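Local coordinates for mandelate racemase/muconate lactonizing enzyme, C-terminal domain protein (Paracoccus denitrificans, PDB 4DWD) that binds magnesium and, as a member of the mandelate racemase/muconate lactonizing enzyme family, probably acts as a hydro-lyase, at residues B[129-134]-B[158-163]; B[191-196]-B[218-223]; B[242-247]-B[265-270]. All coordinates share one frame; numbering follows the deposited sequence. Where two conformers were deposited one is given.

Interaction 1 (B[129-134]-B[158-163]); sequences YSSIGG and AVKIRW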
ATOM      1  N   TYR B 129     -18.859   4.219 -33.779  1.00 12.44           N
ATOM      2  CA  TYR B 129     -17.939   5.359 -33.830  1.00 12.30           C
ATOM      3  C   TYR B 129     -16.980   5.193 -34.994  1.00 11.93           C
ATOM      4  O   TYR B 129     -16.511   4.084 -35.266  1.00 12.63           O
ATOM      5  CB  TYR B 129     -17.219   5.594 -32.485  1.00 12.88           C
ATOM      6  CG  TYR B 129     -16.063   4.684 -32.082  1.00 11.31           C
ATOM      7  CD1 TYR B 129     -14.779   4.895 -32.580  1.00 11.04           C
ATOM      8  CD2 TYR B 129     -16.243   3.656 -31.141  1.00 11.91           C
ATOM      9  CE1 TYR B 129     -13.711   4.102 -32.177  1.00 12.17           C
ATOM     10  CE2 TYR B 129     -15.177   2.854 -30.734  1.00 11.44           C
ATOM     11  CZ  TYR B 129     -13.917   3.085 -31.259  1.00 11.70           C
ATOM     12  OH  TYR B 129     -12.847   2.319 -30.874  1.00 12.45           O
ATOM     13  N   SER B 130     -16.719   6.287 -35.708  1.00 13.01           N
ATOM     14  CA  SER B 130     -15.778   6.268 -36.819  1.00 12.92           C
ATOM     15  C   SER B 130     -14.370   6.279 -36.253  1.00 12.67           C
ATOM     16  O   SER B 130     -13.967   7.246 -35.585  1.00 12.68           O
ATOM     17  CB  SER B 130     -15.976   7.485 -37.727  1.00 13.43           C
ATOM     18  OG  SER B 130     -17.264   7.490 -38.311  1.00 14.52           O
ATOM     19  N   SER B 131     -13.639   5.200 -36.514  1.00 12.54           N
ATOM     20  CA  SER B 131     -12.287   5.027 -36.013  1.00 12.47           C
ATOM     21  C   SER B 131     -11.340   5.272 -37.186  1.00 12.80           C
ATOM     22  O   SER B 131     -11.291   4.473 -38.122  1.00 13.32           O
ATOM     23  CB  SER B 131     -12.140   3.619 -35.456  1.00 12.99           C
ATOM     24  OG  SER B 131     -10.897   3.457 -34.809  1.00 14.29           O
ATOM     25  N   ILE B 132     -10.617   6.390 -37.124  1.00 12.45           N
ATOM     26  CA  ILE B 132      -9.862   6.937 -38.253  1.00 12.46           C
ATOM     27  C   ILE B 132      -8.369   6.908 -37.957  1.00 12.60           C
ATOM     28  O   ILE B 132      -7.878   7.652 -37.096  1.00 12.39           O
ATOM     29  CB  ILE B 132     -10.325   8.375 -38.536  1.00 12.98           C
ATOM     30  CG1 ILE B 132     -11.855   8.378 -38.696  1.00 14.40           C
ATOM     31  CG2 ILE B 132      -9.565   8.967 -39.721  1.00 13.92           C
ATOM     32  CD1 ILE B 132     -12.495   9.738 -38.761  1.00 15.23           C
ATOM     33  N   GLY B 133      -7.648   6.054 -38.677  1.00 14.21           N
ATOM     34  CA  GLY B 133      -6.238   5.805 -38.381  1.00 13.50           C
ATOM     35  C   GLY B 133      -5.281   6.602 -39.237  1.00 13.40           C
ATOM     36  O   GLY B 133      -5.700   7.364 -40.108  1.00 14.92           O
ATOM     37  N   GLY B 134      -3.991   6.418 -38.975  1.00 14.38           N
ATOM     38  CA  GLY B 134      -2.937   6.953 -39.827  1.00 14.83           C
ATOM     39  C   GLY B 134      -2.705   8.446 -39.726  1.00 15.09           C
ATOM     40  O   GLY B 134      -2.257   9.072 -40.682  1.00 16.45           O
ATOM     41  N   ALA B 158     -19.765   8.953 -32.290  1.00 13.68           N
ATOM     42  CA  ALA B 158     -18.469   9.439 -31.791  1.00 13.28           C
ATOM     43  C   ALA B 158     -17.412   9.283 -32.878  1.00 12.50           C
ATOM     44  O   ALA B 158     -17.625   8.569 -33.853  1.00 12.66           O
ATOM     45  CB  ALA B 158     -18.056   8.695 -30.524  1.00 13.55           C
ATOM     46  N   VAL B 159     -16.280   9.963 -32.715  1.00 12.07           N
ATOM     47  CA  VAL B 159     -15.146   9.850 -33.641  1.00 11.38           C
ATOM     48  C   VAL B 159     -13.898   9.526 -32.831  1.00 11.33           C
ATOM     49  O   VAL B 159     -13.720  10.088 -31.759  1.00 11.18           O
ATOM     50  CB  VAL B 159     -14.923  11.178 -34.399  1.00 11.65           C
ATOM     51  CG1 VAL B 159     -13.607  11.154 -35.166  1.00 12.16           C
ATOM     52  CG2 VAL B 159     -16.099  11.441 -35.332  1.00 13.53           C
ATOM     53  N   LYS B 160     -13.055   8.617 -33.324  1.00 10.71           N
ATOM     54  CA  LYS B 160     -11.752   8.394 -32.690  1.00 10.17           C
ATOM     55  C   LYS B 160     -10.685   8.594 -33.737  1.00 10.38           C
ATOM     56  O   LYS B 160     -10.763   7.998 -34.814  1.00 11.78           O
ATOM     57  CB  LYS B 160     -11.653   6.980 -32.089  1.00 11.20           C
ATOM     58  CG  LYS B 160     -10.384   6.741 -31.276  1.00 11.54           C
ATOM     59  CD  LYS B 160     -10.328   5.365 -30.641  1.00 11.70           C
ATOM     60  CE  LYS B 160      -9.834   4.322 -31.629  1.00 11.36           C
ATOM     61  NZ  LYS B 160      -9.994   2.937 -31.097  1.00 10.84           N
ATOM     62  N   ILE B 161      -9.715   9.449 -33.430  1.00  9.26           N
ATOM     63  CA  ILE B 161      -8.563   9.664 -34.315  1.00  9.61           C
ATOM     64  C   ILE B 161      -7.356   8.900 -33.766  1.00 10.08           C
ATOM     65  O   ILE B 161      -6.973   9.064 -32.602  1.00  9.79           O
ATOM     66  CB  ILE B 161      -8.256  11.166 -34.548  1.00  9.81           C
ATOM     67  CG1 ILE B 161      -8.224  11.956 -33.218  1.00  9.78           C
ATOM     68  CG2 ILE B 161      -9.313  11.733 -35.488  1.00 10.69           C
ATOM     69  CD1 ILE B 161      -7.825  13.421 -33.371  1.00 10.61           C
ATOM     70  N   ARG B 162      -6.782   8.043 -34.605  1.00 10.05           N
ATOM     71  CA  ARG B 162      -5.676   7.167 -34.187  1.00 10.18           C
ATOM     72  C   ARG B 162      -4.409   7.556 -34.915  1.00 11.28           C
ATOM     73  O   ARG B 162      -4.457   8.003 -36.063  1.00 11.21           O
ATOM     74  CB  ARG B 162      -5.985   5.690 -34.488  1.00 11.22           C
ATOM     75  CG  ARG B 162      -7.433   5.266 -34.282  1.00 11.99           C
ATOM     76  CD  ARG B 162      -7.584   3.742 -34.237  1.00 13.30           C
ATOM     77  NE  ARG B 162      -6.895   3.118 -35.365  1.00 15.34           N
ATOM     78  CZ  ARG B 162      -7.418   2.953 -36.580  1.00 14.27           C
ATOM     79  NH1 ARG B 162      -8.672   3.324 -36.840  1.00 14.02           N
ATOM     80  NH2 ARG B 162      -6.684   2.407 -37.538  1.00 16.57           N
ATOM     81  N   TRP B 163      -3.272   7.353 -34.260  1.00 12.19           N
ATOM     82  CA  TRP B 163      -2.003   7.816 -34.796  1.00 12.82           C
ATOM     83  C   TRP B 163      -1.303   6.847 -35.675  1.00 16.77           C
ATOM     84  O   TRP B 163      -0.828   7.221 -36.756  1.00 17.56           O
ATOM     85  CB  TRP B 163      -1.110   8.350 -33.672  1.00 13.11           C
ATOM     86  CG  TRP B 163      -1.105   9.845 -33.744  1.00 13.53           C
ATOM     87  CD1 TRP B 163      -0.015  10.675 -33.981  1.00 14.80           C
ATOM     88  CD2 TRP B 163      -2.267  10.736 -33.694  1.00 12.92           C
ATOM     89  NE1 TRP B 163      -0.410  11.982 -34.051  1.00 13.64           N
ATOM     90  CE2 TRP B 163      -1.752  12.089 -33.895  1.00 13.18           C
ATOM     91  CE3 TRP B 163      -3.641  10.554 -33.503  1.00 12.50           C
ATOM     92  CZ2 TRP B 163      -2.588  13.203 -33.881  1.00 12.89           C
ATOM     93  CZ3 TRP B 163      -4.471  11.677 -33.494  1.00 12.15           C
ATOM     94  CH2 TRP B 163      -3.957  12.974 -33.694  1.00 11.85           C
TER
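Lys160 NZ donates to Tyr129 OH over 2.9 Å, and the same nitrogen forms a salt bridge with Glu223, a residue of a calcium site of this protein. A bend at chi3 (82°) turns CE toward strand 129-132, near Ser131 OG. Closer to the backbone its CB lies obliquely against the ring, 3.5 Å from Tyr129 CE1, so the aliphatic stem packs while only the tip is polar. Farther along the strands, Arg162 NH1 donates to Ser131 OG at 3.0 Å, with the hydroxyl oxygen tilted 22° out of the guanidinium plane. This arginine's main partner is Asp327, through a salt bridge, and Ser131 OG is also bonded to Glu324. Gly133 CA sits over one guanidinium face, 3.5 Å from Arg162 NH2; a CB on Gly133 would collide with that nitrogen, so a residue without a side chain suits the place.

Beneath these side chains the parallel strands 129-132 and 158-162 are joined by backbone bonds: Lys160 N to Ser130 O, Ile132 N to Lys160 O at 2.8 Å, and Arg162 N to Ile132 O at 2.7 Å. Side chains alternate, so Ile132 and Val159 point to the other face, where Ile132 CD1 meets Val159 CG1 at 4.0 Å. Their branched, apolar shapes suit a layer between sheet and helices.

The two strands and helix 140-154 make a right-handed beta-alpha-beta unit of the barrel domain. Helix 140-154 packs on Ile132, Val159 and Ile161, helix 174-188 covers Val159 and Ile161 too, and strands 323-325 and 194-197 continue the sheet beyond the pair.

Interaction 2 (B[191-196]-B[218-223]); sequences DAVIGF and GYSWFE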
ATOM      1  N   ASP B 191     -19.941  19.784 -28.939  1.00 19.11           N
ATOM      2  CA  ASP B 191     -20.779  18.689 -28.436  1.00 25.07           C
ATOM      3  C   ASP B 191     -20.222  17.314 -28.766  1.00 19.60           C
ATOM      4  O   ASP B 191     -20.490  16.338 -28.043  1.00 22.36           O
ATOM      5  CB  ASP B 191     -22.186  18.785 -29.040  1.00 25.91           C
ATOM      6  CG  ASP B 191     -22.824  20.147 -28.837  1.00 31.76           C
ATOM      7  OD1 ASP B 191     -23.030  20.550 -27.671  1.00 32.20           O
ATOM      8  OD2 ASP B 191     -23.132  20.813 -29.849  1.00 37.95           O
ATOM      9  N   ALA B 192     -19.469  17.236 -29.862  1.00 17.69           N
ATOM     10  CA  ALA B 192     -19.033  15.959 -30.418  1.00 16.14           C
ATOM     11  C   ALA B 192     -18.242  15.138 -29.412  1.00 15.91           C
ATOM     12  O   ALA B 192     -17.402  15.668 -28.680  1.00 15.23           O
ATOM     13  CB  ALA B 192     -18.194  16.192 -31.657  1.00 15.04           C
ATOM     14  N   VAL B 193     -18.522  13.835 -29.389  1.00 13.08           N
ATOM     15  CA  VAL B 193     -17.755  12.884 -28.590  1.00 12.58           C
ATOM     16  C   VAL B 193     -16.538  12.447 -29.420  1.00 12.52           C
ATOM     17  O   VAL B 193     -16.700  11.851 -30.485  1.00 12.71           O
ATOM     18  CB  VAL B 193     -18.612  11.658 -28.230  1.00 13.54           C
ATOM     19  CG1 VAL B 193     -17.806  10.679 -27.401  1.00 13.69           C
ATOM     20  CG2 VAL B 193     -19.874  12.089 -27.499  1.00 16.67           C
ATOM     21  N   ILE B 194     -15.334  12.772 -28.941  1.00 11.19           N
ATOM     22  CA  ILE B 194     -14.107  12.476 -29.685  1.00 10.29           C
ATOM     23  C   ILE B 194     -13.108  11.749 -28.791  1.00 10.11           C
ATOM     24  O   ILE B 194     -12.859  12.172 -27.657  1.00 10.29           O
ATOM     25  CB  ILE B 194     -13.412  13.751 -30.228  1.00 10.39           C
ATOM     26  CG1 ILE B 194     -14.440  14.824 -30.659  1.00 10.43           C
ATOM     27  CG2 ILE B 194     -12.461  13.382 -31.364  1.00 10.51           C
ATOM     28  CD1 ILE B 194     -13.814  16.132 -31.124  1.00 11.32           C
ATOM     29  N   GLY B 195     -12.563  10.651 -29.304  1.00 10.05           N
ATOM     30  CA  GLY B 195     -11.471   9.934 -28.637  1.00  9.46           C
ATOM     31  C   GLY B 195     -10.166  10.111 -29.400  1.00  9.45           C
ATOM     32  O   GLY B 195     -10.157  10.417 -30.601  1.00  9.44           O
ATOM     33  N   PHE B 196      -9.057   9.909 -28.698  1.00  9.25           N
ATOM     34  CA  PHE B 196      -7.727  10.044 -29.277  1.00  8.84           C
ATOM     35  C   PHE B 196      -6.978   8.758 -28.955  1.00  9.28           C
ATOM     36  O   PHE B 196      -6.872   8.382 -27.782  1.00  9.78           O
ATOM     37  CB  PHE B 196      -7.048  11.264 -28.637  1.00  9.19           C
ATOM     38  CG  PHE B 196      -5.675  11.590 -29.182  1.00  8.56           C
ATOM     39  CD1 PHE B 196      -4.570  10.784 -28.893  1.00  9.22           C
ATOM     40  CD2 PHE B 196      -5.469  12.749 -29.930  1.00  9.52           C
ATOM     41  CE1 PHE B 196      -3.299  11.108 -29.363  1.00 10.36           C
ATOM     42  CE2 PHE B 196      -4.205  13.069 -30.402  1.00 10.17           C
ATOM     43  CZ  PHE B 196      -3.117  12.245 -30.128  1.00 10.31           C
ATOM     44  N   GLY B 218     -11.785  18.855 -24.300  1.00 10.28           N
ATOM     45  CA  GLY B 218     -12.995  18.107 -23.990  1.00 10.59           C
ATOM     46  C   GLY B 218     -13.071  16.717 -24.585  1.00 10.70           C
ATOM     47  O   GLY B 218     -14.158  16.169 -24.725  1.00 10.89           O
ATOM     48  N   TYR B 219     -11.929  16.133 -24.944  1.00 10.04           N
ATOM     49  CA  TYR B 219     -11.955  14.770 -25.483  1.00  9.47           C
ATOM     50  C   TYR B 219     -12.505  13.793 -24.450  1.00 10.47           C
ATOM     51  O   TYR B 219     -12.369  14.017 -23.239  1.00 11.25           O
ATOM     52  CB  TYR B 219     -10.565  14.333 -25.991  1.00  9.42           C
ATOM     53  CG  TYR B 219     -10.279  14.739 -27.431  1.00  9.44           C
ATOM     54  CD1 TYR B 219     -10.341  16.084 -27.832  1.00  9.15           C
ATOM     55  CD2 TYR B 219      -9.939  13.778 -28.391  1.00  8.66           C
ATOM     56  CE1 TYR B 219     -10.099  16.452 -29.150  1.00  9.55           C
ATOM     57  CE2 TYR B 219      -9.687  14.131 -29.716  1.00  9.04           C
ATOM     58  CZ  TYR B 219      -9.763  15.469 -30.092  1.00  9.21           C
ATOM     59  OH  TYR B 219      -9.523  15.797 -31.412  1.00  9.60           O
ATOM     60  N   SER B 220     -13.093  12.710 -24.948  1.00  9.83           N
ATOM     61  CA  SER B 220     -13.781  11.765 -24.073  0.50 11.31           C
ATOM     62  C   SER B 220     -12.917  10.622 -23.567  1.00 11.38           C
ATOM     63  O   SER B 220     -13.056  10.209 -22.416  1.00 13.05           O
ATOM     64  CB  SER B 220     -15.061  11.253 -24.726  0.50 12.28           C
ATOM     65  OG  SER B 220     -16.036  12.276 -24.698  0.50 13.60           O
ATOM     66  N   TRP B 221     -12.012  10.128 -24.396  1.00 10.29           N
ATOM     67  CA  TRP B 221     -11.094   9.080 -23.955  1.00  9.81           C
ATOM     68  C   TRP B 221      -9.795   9.151 -24.680  1.00  9.06           C
ATOM     69  O   TRP B 221      -9.698   9.786 -25.741  1.00  8.88           O
ATOM     70  CB  TRP B 221     -11.717   7.674 -24.007  1.00 10.13           C
ATOM     71  CG  TRP B 221     -11.770   6.962 -25.327  1.00 10.25           C
ATOM     72  CD1 TRP B 221     -10.878   6.003 -25.805  1.00 11.12           C
ATOM     73  CD2 TRP B 221     -12.796   7.089 -26.355  1.00 10.88           C
ATOM     74  NE1 TRP B 221     -11.286   5.524 -27.027  1.00 11.12           N
ATOM     75  CE2 TRP B 221     -12.443   6.139 -27.410  1.00 11.16           C
ATOM     76  CE3 TRP B 221     -13.956   7.848 -26.490  1.00 11.21           C
ATOM     77  CZ2 TRP B 221     -13.218   5.994 -28.558  1.00 11.45           C
ATOM     78  CZ3 TRP B 221     -14.726   7.688 -27.650  1.00 12.21           C
ATOM     79  CH2 TRP B 221     -14.363   6.785 -28.655  1.00 13.16           C
ATOM     80  N   PHE B 222      -8.798   8.485 -24.105  1.00  9.08           N
ATOM     81  CA  PHE B 222      -7.391   8.567 -24.526  1.00  8.61           C
ATOM     82  C   PHE B 222      -6.847   7.150 -24.511  1.00  8.69           C
ATOM     83  O   PHE B 222      -6.597   6.588 -23.447  1.00  8.84           O
ATOM     84  CB  PHE B 222      -6.657   9.473 -23.528  1.00  8.96           C
ATOM     85  CG  PHE B 222      -5.214   9.811 -23.861  1.00  8.60           C
ATOM     86  CD1 PHE B 222      -4.683   9.751 -25.164  1.00  9.13           C
ATOM     87  CD2 PHE B 222      -4.389  10.288 -22.837  1.00  8.57           C
ATOM     88  CE1 PHE B 222      -3.355  10.130 -25.409  1.00  9.16           C
ATOM     89  CE2 PHE B 222      -3.067  10.652 -23.082  1.00  8.96           C
ATOM     90  CZ  PHE B 222      -2.548  10.583 -24.360  1.00  8.76           C
ATOM     91  N   GLU B 223      -6.714   6.562 -25.699  1.00  9.27           N
ATOM     92  CA  GLU B 223      -6.419   5.148 -25.843  1.00  9.30           C
ATOM     93  C   GLU B 223      -4.926   4.885 -25.998  1.00 10.16           C
ATOM     94  O   GLU B 223      -4.241   5.577 -26.756  1.00 10.21           O
ATOM     95  CB  GLU B 223      -7.206   4.607 -27.046  1.00 10.24           C
ATOM     96  CG  GLU B 223      -7.128   3.108 -27.267  1.00 11.28           C
ATOM     97  CD  GLU B 223      -8.219   2.593 -28.192  1.00 14.59           C
ATOM     98  OE1 GLU B 223      -9.268   3.264 -28.326  1.00 11.87           O
ATOM     99  OE2 GLU B 223      -8.034   1.491 -28.755  1.00 17.04           O
TER
HETATM  100  O   HOH W   1     -15.571  14.470 -26.449  1.00 13.98           O
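Ile194 lies over one face of the Tyr219 ring, its CB 3.9 Å from the ring centroid in a CH-pi contact, while CG2 presses on Tyr219 CE2 at 3.3 Å. A branched side chain suits this place because CB and CG2 both meet the flat ring. Next to it, Phe196 CB touches the same tyrosine, and Phe196 CD1 meets Phe222 CE1 at 3.7 Å. These two phenylalanines run side by side in the same direction, each with CG anti to its backbone N (chi1 -177° for Phe196), but their ring planes are inclined at 73°. The opposite face of the sheet carries Trp221: Gly195 CA lies over the centre of its six-membered ring, 3.8 Å from the centroid, in a CH-pi contact. A side chain on Gly195 would run into the indole, and the bare CA lets the ring lie flat on the backbone.

Strands 194-197 and 221-223, with helix 204-216 between them, form a beta-alpha-beta unit of the enolase-type barrel. Helix 204-216 packs on Phe196, Tyr219 and Phe222, and Gly218 ends it as the C-prime residue of a Schellman motif, with positive phi.

Three backbone bonds join the segments: Ser220 N to Ile194 O, Phe196 N to Trp221 O, and Glu223 N to Phe196 O at 2.8 Å. At the Ser220 end a water accepts a hydrogen bond from Ile194 N. At the other end Trp221 NE1 donates to Glu223 OE1 at 3.3 Å, within the indole plane and on the anti lone pair of the carboxylate, whose main partner is Lys160; Glu223 is a calcium ligand in this protein.

Interaction 3 (B[242-247]-B[265-270]); sequences DITVSA and VRMVQP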
ATOM      1  N   ASP B 242      -7.613  13.055 -15.813  1.00  8.81           N
ATOM      2  CA  ASP B 242      -9.070  13.083 -15.709  1.00  8.92           C
ATOM      3  C   ASP B 242      -9.713  12.408 -16.917  1.00  9.48           C
ATOM      4  O   ASP B 242     -10.677  11.654 -16.766  1.00 10.07           O
ATOM      5  CB  ASP B 242      -9.585  14.524 -15.595  1.00  8.73           C
ATOM      6  CG  ASP B 242      -9.223  15.188 -14.277  1.00  9.65           C
ATOM      7  OD1 ASP B 242      -8.905  14.481 -13.288  1.00  9.30           O
ATOM      8  OD2 ASP B 242      -9.261  16.435 -14.255  1.00 11.19           O
ATOM      9  N   ILE B 243      -9.197  12.688 -18.111  1.00  8.73           N
ATOM     10  CA  ILE B 243      -9.704  12.026 -19.331  1.00  9.05           C
ATOM     11  C   ILE B 243      -9.553  10.513 -19.144  1.00  9.08           C
ATOM     12  O   ILE B 243      -8.579  10.048 -18.564  1.00  9.67           O
ATOM     13  CB  ILE B 243      -8.984  12.512 -20.612  1.00  8.45           C
ATOM     14  CG1 ILE B 243      -9.630  11.886 -21.870  1.00  8.73           C
ATOM     15  CG2 ILE B 243      -7.480  12.227 -20.559  1.00  8.87           C
ATOM     16  CD1 ILE B 243      -9.205  12.558 -23.162  1.00  9.17           C
ATOM     17  N   THR B 244     -10.531   9.753 -19.619  1.00  8.72           N
ATOM     18  CA  THR B 244     -10.529   8.306 -19.434  1.00  9.52           C
ATOM     19  C   THR B 244      -9.468   7.663 -20.302  1.00  9.89           C
ATOM     20  O   THR B 244      -9.553   7.711 -21.528  1.00 10.27           O
ATOM     21  CB  THR B 244     -11.882   7.712 -19.810  1.00  9.78           C
ATOM     22  OG1 THR B 244     -12.896   8.347 -19.029  1.00 10.50           O
ATOM     23  CG2 THR B 244     -11.895   6.190 -19.553  1.00 11.59           C
ATOM     24  N   VAL B 245      -8.469   7.079 -19.653  1.00  9.67           N
ATOM     25  CA  VAL B 245      -7.426   6.337 -20.335  1.00  9.18           C
ATOM     26  C   VAL B 245      -7.910   4.914 -20.559  1.00  9.53           C
ATOM     27  O   VAL B 245      -8.450   4.281 -19.650  1.00 10.12           O
ATOM     28  CB  VAL B 245      -6.120   6.375 -19.529  1.00  9.20           C
ATOM     29  CG1 VAL B 245      -5.112   5.358 -20.065  1.00 10.08           C
ATOM     30  CG2 VAL B 245      -5.554   7.792 -19.557  1.00 10.46           C
ATOM     31  N   SER B 246      -7.763   4.426 -21.790  1.00  9.31           N
ATOM     32  CA  SER B 246      -8.189   3.066 -22.128  1.00  9.19           C
ATOM     33  C   SER B 246      -7.030   2.241 -22.660  1.00  9.06           C
ATOM     34  O   SER B 246      -6.086   2.773 -23.224  1.00  9.36           O
ATOM     35  CB  SER B 246      -9.355   3.098 -23.130  1.00  9.87           C
ATOM     36  OG  SER B 246      -8.939   3.618 -24.378  1.00 10.61           O
ATOM     37  N   ALA B 247      -7.119   0.932 -22.463  1.00  8.59           N
ATOM     38  CA  ALA B 247      -6.115   0.007 -22.962  1.00  9.95           C
ATOM     39  C   ALA B 247      -6.767  -1.350 -23.018  1.00  9.56           C
ATOM     40  O   ALA B 247      -7.944  -1.482 -22.693  1.00  8.96           O
ATOM     41  CB  ALA B 247      -4.896  -0.022 -22.032  1.00  9.40           C
ATOM     42  N   VAL B 265      -6.396   1.102 -14.791  1.00  7.98           N
ATOM     43  CA  VAL B 265      -7.163   1.357 -16.021  1.00  8.55           C
ATOM     44  C   VAL B 265      -8.669   1.112 -15.783  1.00  9.02           C
ATOM     45  O   VAL B 265      -9.066   0.075 -15.217  1.00  9.27           O
ATOM     46  CB  VAL B 265      -6.603   0.520 -17.192  1.00  8.72           C
ATOM     47  CG1 VAL B 265      -7.486   0.660 -18.423  1.00  8.82           C
ATOM     48  CG2 VAL B 265      -5.158   0.947 -17.485  1.00  9.47           C
ATOM     49  N   ARG B 266      -9.509   2.064 -16.216  1.00  8.62           N
ATOM     50  CA  ARG B 266     -10.941   1.993 -15.936  0.70  9.24           C
ATOM     51  C   ARG B 266     -11.792   1.860 -17.201  1.00  8.59           C
ATOM     52  O   ARG B 266     -13.001   1.950 -17.141  1.00  9.43           O
ATOM     53  CB  ARG B 266     -11.386   3.206 -15.100  0.70 10.60           C
ATOM     54  CG  ARG B 266     -10.659   3.323 -13.764  0.70 10.71           C
ATOM     55  CD  ARG B 266     -11.013   2.167 -12.856  0.70 12.12           C
ATOM     56  NE  ARG B 266     -10.172   2.123 -11.657  0.70 10.32           N
ATOM     57  CZ  ARG B 266      -9.240   1.207 -11.402  0.70  8.71           C
ATOM     58  NH1 ARG B 266      -9.012   0.205 -12.262  0.70  8.59           N
ATOM     59  NH2 ARG B 266      -8.556   1.292 -10.271  0.70  8.07           N
HETATM   60  N   MSE B 267     -11.142   1.624 -18.339  1.00  8.28           N
HETATM   61  CA  MSE B 267     -11.848   1.332 -19.603  1.00  8.29           C
HETATM   62  C   MSE B 267     -10.989   0.342 -20.337  1.00  9.00           C
HETATM   63  O   MSE B 267      -9.835   0.657 -20.695  1.00  8.80           O
HETATM   64  CB  MSE B 267     -12.044   2.630 -20.409  1.00  9.00           C
HETATM   65  CG  MSE B 267     -12.711   2.385 -21.763  1.00  9.79           C
HETATM   66 SE   MSE B 267     -13.094   4.100 -22.666  1.00 12.04          SE
HETATM   67  CE  MSE B 267     -12.839   3.512 -24.511  1.00 11.84           C
ATOM     68  N   VAL B 268     -11.522  -0.862 -20.572  1.00  8.72           N
ATOM     69  CA  VAL B 268     -10.726  -1.935 -21.171  1.00  9.03           C
ATOM     70  C   VAL B 268     -11.300  -2.349 -22.528  1.00  9.45           C
ATOM     71  O   VAL B 268     -12.525  -2.336 -22.730  1.00  9.56           O
ATOM     72  CB  VAL B 268     -10.555  -3.171 -20.238  1.00  9.28           C
ATOM     73  CG1 VAL B 268      -9.825  -2.763 -18.955  1.00  9.70           C
ATOM     74  CG2 VAL B 268     -11.902  -3.847 -19.950  1.00  9.72           C
ATOM     75  N   GLN B 269     -10.394  -2.724 -23.434  1.00  8.82           N
ATOM     76  CA  GLN B 269     -10.707  -2.898 -24.857  1.00  9.35           C
ATOM     77  C   GLN B 269     -10.078  -4.152 -25.480  1.00  9.69           C
ATOM     78  O   GLN B 269      -9.471  -4.064 -26.543  1.00 10.26           O
ATOM     79  CB  GLN B 269     -10.227  -1.670 -25.620  1.00 10.11           C
ATOM     80  CG  GLN B 269     -10.669  -0.365 -24.983  1.00  9.88           C
ATOM     81  CD  GLN B 269     -10.227   0.800 -25.815  1.00 10.22           C
ATOM     82  OE1 GLN B 269      -9.100   1.286 -25.661  1.00 11.78           O
ATOM     83  NE2 GLN B 269     -11.098   1.253 -26.709  1.00 11.33           N
ATOM     84  N   PRO B 270     -10.258  -5.333 -24.840  1.00  9.28           N
ATOM     85  CA  PRO B 270      -9.768  -6.524 -25.530  1.00  9.07           C
ATOM     86  C   PRO B 270     -10.539  -6.740 -26.856  1.00  9.26           C
ATOM     87  O   PRO B 270     -11.629  -6.178 -27.053  1.00  9.75           O
ATOM     88  CB  PRO B 270     -10.064  -7.643 -24.526  1.00  9.47           C
ATOM     89  CG  PRO B 270     -11.293  -7.168 -23.804  1.00  9.16           C
ATOM     90  CD  PRO B 270     -11.106  -5.670 -23.681  1.00  9.37           C
TER
HETATM   91  O   HOH W   2      -8.939   4.688 -17.058  1.00 11.45           O
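Met267, present as selenomethionine, sends its side chain across Thr244 and Ser246. Its CB meets Thr244 CG2 at 3.7 Å, and CG, anti to the backbone N (chi1 177°), approaches Ser246 CB at the same distance of 3.7 Å. SE then lies 3.9 Å from both Ser246 CB and Thr244 CG2, and the terminal CE stays beside Ser246, 3.8 Å from its CB. The chain crosses the threonine side chain at about a right angle. A long, flexible, unbranched residue fits this place because it can follow two small neighbours with successive atoms, and its side chain also packs on Trp221.

Here the barrel passes from strand 244-246 to the short strand 267-268, with helix 254-263 in the connection. The two touching parts diverge by 61°, and just one bridge, between Ala247 and Val268, joins the backbones. Ala247 N donates to Met267 O at 3.3 Å, and the return bond from Gln269 N to Ala247 O is weak, with an N-H...O angle of 128°. Ala247 suits the place by being small: helices 231-240 and 254-263 both pack on its methyl.

Where the strands splay, a water bridges them, donating to Val245 O at 2.7 Å and accepting from Arg266 N at 2.8 Å. Met267 N, buried by the contact, has no partner in the model.

How the interactions relate
From the N terminus, interaction 1 closes first, bringing strand 158-162 back beside strand 125-132 after helix 140-154. Interaction 2 closes the next loop but one, around helix 204-216, and interaction 3 the loop around helix 254-263. The three loops follow in series; none nests within or crosses another. The sheet joins them laterally: Val159 O probably accepts from Gly195 N between interactions 1 and 2, and Phe222 is probably bonded through its backbone to Thr244 and Ser246 between 2 and 3. Interactions 1 and 3 do not touch; the strands of interaction 2, 194-197 and 221-223, lie between them in the sheet. Together the contacts tie strands of the barrel wall, with interactions 2 and 3 also reaching a second subunit.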